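Ultraspiracle (Drosophila melanogaster, PDB 1HG4) acts as a nuclear hormone receptor of the fruit fly, a transcription factor whose helical ligand-binding domain here holds a phospholipid. Local coordinates at residues 75-80 with 194-199; 187-192 with 199-204. All blocks are in the same frame, centred on the assembly; numbering follows the deposited sequence.

Contact 1 (75-80 with 194-199); sequences QVPLDD and IKSRAE
This is a buried polar contact in which one carboxylate grips the backbone just ahead of a helix. Residues 75-80 run into helix 78-100, and residues 194-199 run into helix 197-218, so two helix starts meet. D80 carries the contact. Its CG lies anti to the carbonyl carbon, beside the backbone N (chi1 -84°), and this sends the carboxylate toward the loop 194-196. D80 OD1 accepts from K195 N at 2.6 Å, through the syn lone pair, and the N-H points almost straight at it (169°). D80 OD2 accepts from S196 N at 2.8 Å, and this donor sits above the carboxylate plane, 27° out of it. A second donor, S196 OG, reaches D80 OD2 at 3.2 Å, nearly along the C-O axis. Three bonds thus fix the rotation of the carboxylate, and two successive peptide N-H groups have their acceptor on one side chain. S196 holds the N-cap position of helix 197-218, yet its hydroxyl makes no capping bond and turns to D80 instead. P77 is the N-cap residue of the other helix. In this mostly helical nuclear receptor ligand-binding domain, D80 therefore joins the first turn of one helix to the lead-in of another. The N-H donors and the nearby helix start would probably help keep the carboxylate ionised.

Apolar atoms flank the grip. I194 CG2 lies 3.8 Å from D80 OD1, and the I194 side chain also packs on I83 and L84 of helix 78-100. P77 turns its ring toward the serine, with CD 3.3 Å from S196 OG. V76 CG1 touches E199 CG at 4.1 Å, the two side chains crossing obliquely. E205 of the second subunit accepts hydrogen bonds from A198 N and E199 N.

Contact 2 (187-192 with 199-204); sequences YNPDIR and EIEMCR
Y187 is the first residue past helix 175-186, and the loop it opens folds back along helix 197-218. The two helices and their connection belong to the helical nuclear receptor ligand-binding domain. The Y187 CB atom lies 3.7 Å from I200 O, and I200 CG2 sits close by under the tyrosine backbone. CG lies anti to the carbonyl carbon (chi1 -63°), which brings the ring to C203, and the turn about CB-CG presents its face. C203 CB stands over the ring centre, 3.4 Å from the centroid and 4° off the normal, a CH-pi contact. The CB is nearly equidistant from the ring carbons CG, CD1 and CD2. C203 SG leans over the same face toward CE1, which makes a sulfur-aromatic contact. At the tip, Y187 OH hydrogen-bonds to P71 O. An alanine in place of Y187 removes the ring over C203 CB and the bond to P71 O, and would probably loosen the hold of the loop on helix 197-218.

Further along, P189 packs its CB against I200 CB and sets CG 3.4 Å from E201 OE1. R204 runs back beside the loop, bends at chi3 (-77°) and places its guanidinium alongside N188. Its NH2 hydrogen-bonds to I184 O in the preceding helix. P189 CD sits over the centre of one guanidinium face, 4.0 Å from R204 CZ.

How the contacts relate
From the N terminus, the chain passes 75-80 at the start of helix 78-100. It returns more than a hundred residues later at 187-192, after helix 175-186. Residues 194-199, just beyond, close the long loop of contact 1. Helix 197-218 follows at once and closes the short loop of contact 2. The two contacts cross, because their segments alternate along the chain, and they share E199. Their centres lie about 8 Å apart. R197 bridges them: its NH1 probably hydrogen-bonds to the carbonyl oxygens of P189 and I191. Together the two contacts tie the start of helix 197-218 to helix 78-100 and to the end of helix 175-186.

Contact 1 (75-80 with 194-199)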
# COMPACT_ATOMS: atom_id res chain seq x y z
N GLN A 75 9.34 14.51 3.16
CA GLN A 75 10.06 13.47 2.46
C GLN A 75 9.48 13.11 1.11
O GLN A 75 10.21 12.78 0.18
CB GLN A 75 10.18 12.21 3.31
CG GLN A 75 11.43 12.21 4.15
CD GLN A 75 11.54 13.45 5.01
OE1 GLN A 75 10.75 13.65 5.93
NE2 GLN A 75 12.52 14.29 4.69
N VAL A 76 8.16 13.16 0.98
CA VAL A 76 7.59 12.83 -0.30
C VAL A 76 8.09 13.85 -1.29
O VAL A 76 8.52 14.94 -0.91
CB VAL A 76 6.06 12.83 -0.25
CG1 VAL A 76 5.60 11.99 0.92
CG2 VAL A 76 5.53 14.24 -0.15
N PRO A 77 8.10 13.50 -2.58
CA PRO A 77 8.59 14.50 -3.55
C PRO A 77 7.78 15.80 -3.50
O PRO A 77 6.57 15.79 -3.23
CB PRO A 77 8.48 13.76 -4.89
CG PRO A 77 7.44 12.68 -4.65
CD PRO A 77 7.72 12.24 -3.24
N LEU A 78 8.47 16.91 -3.72
CA LEU A 78 7.87 18.24 -3.70
C LEU A 78 6.56 18.30 -4.47
O LEU A 78 5.57 18.87 -4.01
CB LEU A 78 8.84 19.25 -4.31
CG LEU A 78 9.28 20.39 -3.40
CD1 LEU A 78 10.29 21.29 -4.13
CD2 LEU A 78 8.05 21.18 -2.95
N ASP A 79 6.54 17.72 -5.66
CA ASP A 79 5.33 17.74 -6.46
C ASP A 79 4.17 17.13 -5.70
O ASP A 79 3.04 17.59 -5.83
CB ASP A 79 5.55 17.03 -7.81
CG ASP A 79 6.55 17.77 -8.71
OD1 ASP A 79 6.94 18.91 -8.36
OD2 ASP A 79 6.94 17.24 -9.77
N ASP A 80 4.44 16.12 -4.89
CA ASP A 80 3.37 15.49 -4.12
C ASP A 80 2.92 16.44 -3.01
O ASP A 80 1.72 16.57 -2.76
CB ASP A 80 3.84 14.17 -3.49
CG ASP A 80 3.75 12.98 -4.44
OD1 ASP A 80 3.02 13.09 -5.46
OD2 ASP A 80 4.39 11.94 -4.16
N ILE A 194 -0.60 12.16 -7.76
CA ILE A 194 0.30 11.80 -6.68
C ILE A 194 1.24 10.63 -7.01
O ILE A 194 0.83 9.65 -7.62
CB ILE A 194 -0.50 11.49 -5.40
CG1 ILE A 194 -0.95 12.80 -4.76
CG2 ILE A 194 0.34 10.67 -4.42
CD1 ILE A 194 -1.76 12.62 -3.52
N LYS A 195 2.49 10.75 -6.58
CA LYS A 195 3.49 9.72 -6.81
C LYS A 195 3.59 8.70 -5.68
O LYS A 195 3.52 7.50 -5.91
CB LYS A 195 4.86 10.38 -7.01
CG LYS A 195 5.49 10.12 -8.36
CD LYS A 195 4.59 10.55 -9.51
CE LYS A 195 5.22 10.19 -10.85
NZ LYS A 195 4.29 10.36 -12.00
N SER A 196 3.76 9.20 -4.46
CA SER A 196 3.91 8.33 -3.30
C SER A 196 2.62 7.95 -2.56
O SER A 196 2.49 8.19 -1.37
CB SER A 196 4.88 8.98 -2.33
OG SER A 196 6.02 9.46 -3.04
N ARG A 197 1.68 7.33 -3.27
CA ARG A 197 0.42 6.91 -2.67
C ARG A 197 0.57 5.99 -1.48
O ARG A 197 -0.06 6.20 -0.45
CB ARG A 197 -0.48 6.22 -3.70
CG ARG A 197 -1.02 7.13 -4.79
CD ARG A 197 -2.01 6.38 -5.69
NE ARG A 197 -2.26 7.09 -6.95
CZ ARG A 197 -2.99 8.20 -7.07
NH1 ARG A 197 -3.57 8.75 -6.01
NH2 ARG A 197 -3.12 8.76 -8.26
N ALA A 198 1.41 4.96 -1.61
CA ALA A 198 1.62 4.00 -0.53
C ALA A 198 2.12 4.66 0.75
O ALA A 198 1.54 4.49 1.82
CB ALA A 198 2.60 2.91 -0.97
N GLU A 199 3.20 5.42 0.63
CA GLU A 199 3.76 6.13 1.77
C GLU A 199 2.72 7.02 2.45
O GLU A 199 2.63 7.06 3.68
CB GLU A 199 4.95 6.98 1.33
CG GLU A 199 5.31 8.10 2.31
CD GLU A 199 6.04 7.61 3.55
OE1 GLU A 199 6.02 6.39 3.83
OE2 GLU A 199 6.63 8.46 4.25

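Contact 2 (187-192 with 199-204)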
# COMPACT_ATOMS: atom_id res chain seq x y z
N TYR A 187 -3.06 13.66 4.83
CA TYR A 187 -2.52 12.43 4.23
C TYR A 187 -3.53 11.75 3.30
O TYR A 187 -4.02 10.65 3.60
CB TYR A 187 -2.09 11.44 5.32
CG TYR A 187 -0.97 11.94 6.22
CD1 TYR A 187 0.20 12.47 5.68
CD2 TYR A 187 -1.07 11.85 7.61
CE1 TYR A 187 1.24 12.89 6.51
CE2 TYR A 187 -0.03 12.27 8.44
CZ TYR A 187 1.12 12.79 7.87
OH TYR A 187 2.17 13.20 8.67
N ASN A 188 -3.82 12.38 2.17
CA ASN A 188 -4.80 11.86 1.23
C ASN A 188 -4.09 11.27 0.00
O ASN A 188 -3.55 11.99 -0.83
CB ASN A 188 -5.76 12.98 0.84
CG ASN A 188 -6.84 12.55 -0.14
OD1 ASN A 188 -7.67 13.36 -0.56
ND2 ASN A 188 -6.83 11.28 -0.52
N PRO A 189 -4.10 9.93 -0.13
CA PRO A 189 -3.46 9.23 -1.24
C PRO A 189 -4.25 9.09 -2.53
O PRO A 189 -3.71 8.64 -3.54
CB PRO A 189 -3.17 7.86 -0.63
CG PRO A 189 -4.43 7.62 0.18
CD PRO A 189 -4.65 8.97 0.86
N ASP A 190 -5.52 9.47 -2.51
CA ASP A 190 -6.36 9.31 -3.70
C ASP A 190 -6.42 10.49 -4.65
O ASP A 190 -7.31 10.55 -5.50
CB ASP A 190 -7.79 8.94 -3.29
CG ASP A 190 -7.83 7.73 -2.36
OD1 ASP A 190 -7.18 6.71 -2.61
OD2 ASP A 190 -8.61 7.85 -1.28
N ILE A 191 -5.50 11.43 -4.53
CA ILE A 191 -5.53 12.58 -5.41
C ILE A 191 -4.82 12.27 -6.72
O ILE A 191 -3.77 11.64 -6.73
CB ILE A 191 -4.86 13.80 -4.75
CG1 ILE A 191 -5.49 14.05 -3.38
CG2 ILE A 191 -5.05 15.04 -5.62
CD1 ILE A 191 -4.60 14.89 -2.47
N ARG A 192 -5.42 12.68 -7.83
CA ARG A 192 -4.82 12.43 -9.13
C ARG A 192 -3.46 13.11 -9.23
O ARG A 192 -3.30 14.24 -8.78
CB ARG A 192 -5.72 12.96 -10.25
CG ARG A 192 -5.08 12.80 -11.63
CD ARG A 192 -5.79 13.60 -12.73
NE ARG A 192 -5.04 13.49 -13.98
CZ ARG A 192 -5.40 14.06 -15.13
NH1 ARG A 192 -6.51 14.80 -15.22
NH2 ARG A 192 -4.64 13.90 -16.21
N GLU A 199 3.20 5.42 0.63
CA GLU A 199 3.76 6.13 1.77
C GLU A 199 2.72 7.02 2.45
O GLU A 199 2.63 7.06 3.68
CB GLU A 199 4.95 6.98 1.33
CG GLU A 199 5.31 8.10 2.31
CD GLU A 199 6.04 7.61 3.55
OE1 GLU A 199 6.02 6.39 3.83
OE2 GLU A 199 6.63 8.46 4.25
N ILE A 200 1.92 7.73 1.66
CA ILE A 200 0.90 8.61 2.21
C ILE A 200 -0.23 7.85 2.93
O ILE A 200 -0.67 8.23 4.03
CB ILE A 200 0.34 9.53 1.09
CG1 ILE A 200 1.49 10.29 0.42
CG2 ILE A 200 -0.62 10.54 1.65
CD1 ILE A 200 1.06 11.19 -0.71
N GLU A 201 -0.70 6.76 2.32
CA GLU A 201 -1.76 5.94 2.90
C GLU A 201 -1.29 5.37 4.23
O GLU A 201 -2.08 5.17 5.15
CB GLU A 201 -2.13 4.79 1.96
CG GLU A 201 -2.99 3.70 2.61
CD GLU A 201 -4.42 4.16 2.98
OE1 GLU A 201 -4.84 5.27 2.59
OE2 GLU A 201 -5.14 3.38 3.65
N MET A 202 0.00 5.10 4.31
CA MET A 202 0.58 4.53 5.51
C MET A 202 0.51 5.56 6.66
O MET A 202 0.07 5.23 7.77
CB MET A 202 2.02 4.09 5.20
CG MET A 202 2.44 2.80 5.89
SD MET A 202 1.15 1.50 5.86
CE MET A 202 0.47 1.72 7.50
N CYS A 203 0.94 6.79 6.40
CA CYS A 203 0.85 7.84 7.41
C CYS A 203 -0.61 7.93 7.88
O CYS A 203 -0.88 7.98 9.08
CB CYS A 203 1.25 9.18 6.80
SG CYS A 203 2.95 9.25 6.15
N ARG A 204 -1.55 7.95 6.93
CA ARG A 204 -2.96 8.04 7.30
C ARG A 204 -3.36 6.90 8.22
O ARG A 204 -4.04 7.11 9.23
CB ARG A 204 -3.86 8.00 6.05
CG ARG A 204 -5.33 7.77 6.37
CD ARG A 204 -6.22 7.88 5.14
NE ARG A 204 -6.44 9.27 4.75
CZ ARG A 204 -7.30 9.66 3.80
NH1 ARG A 204 -8.03 8.77 3.13
NH2 ARG A 204 -7.42 10.96 3.53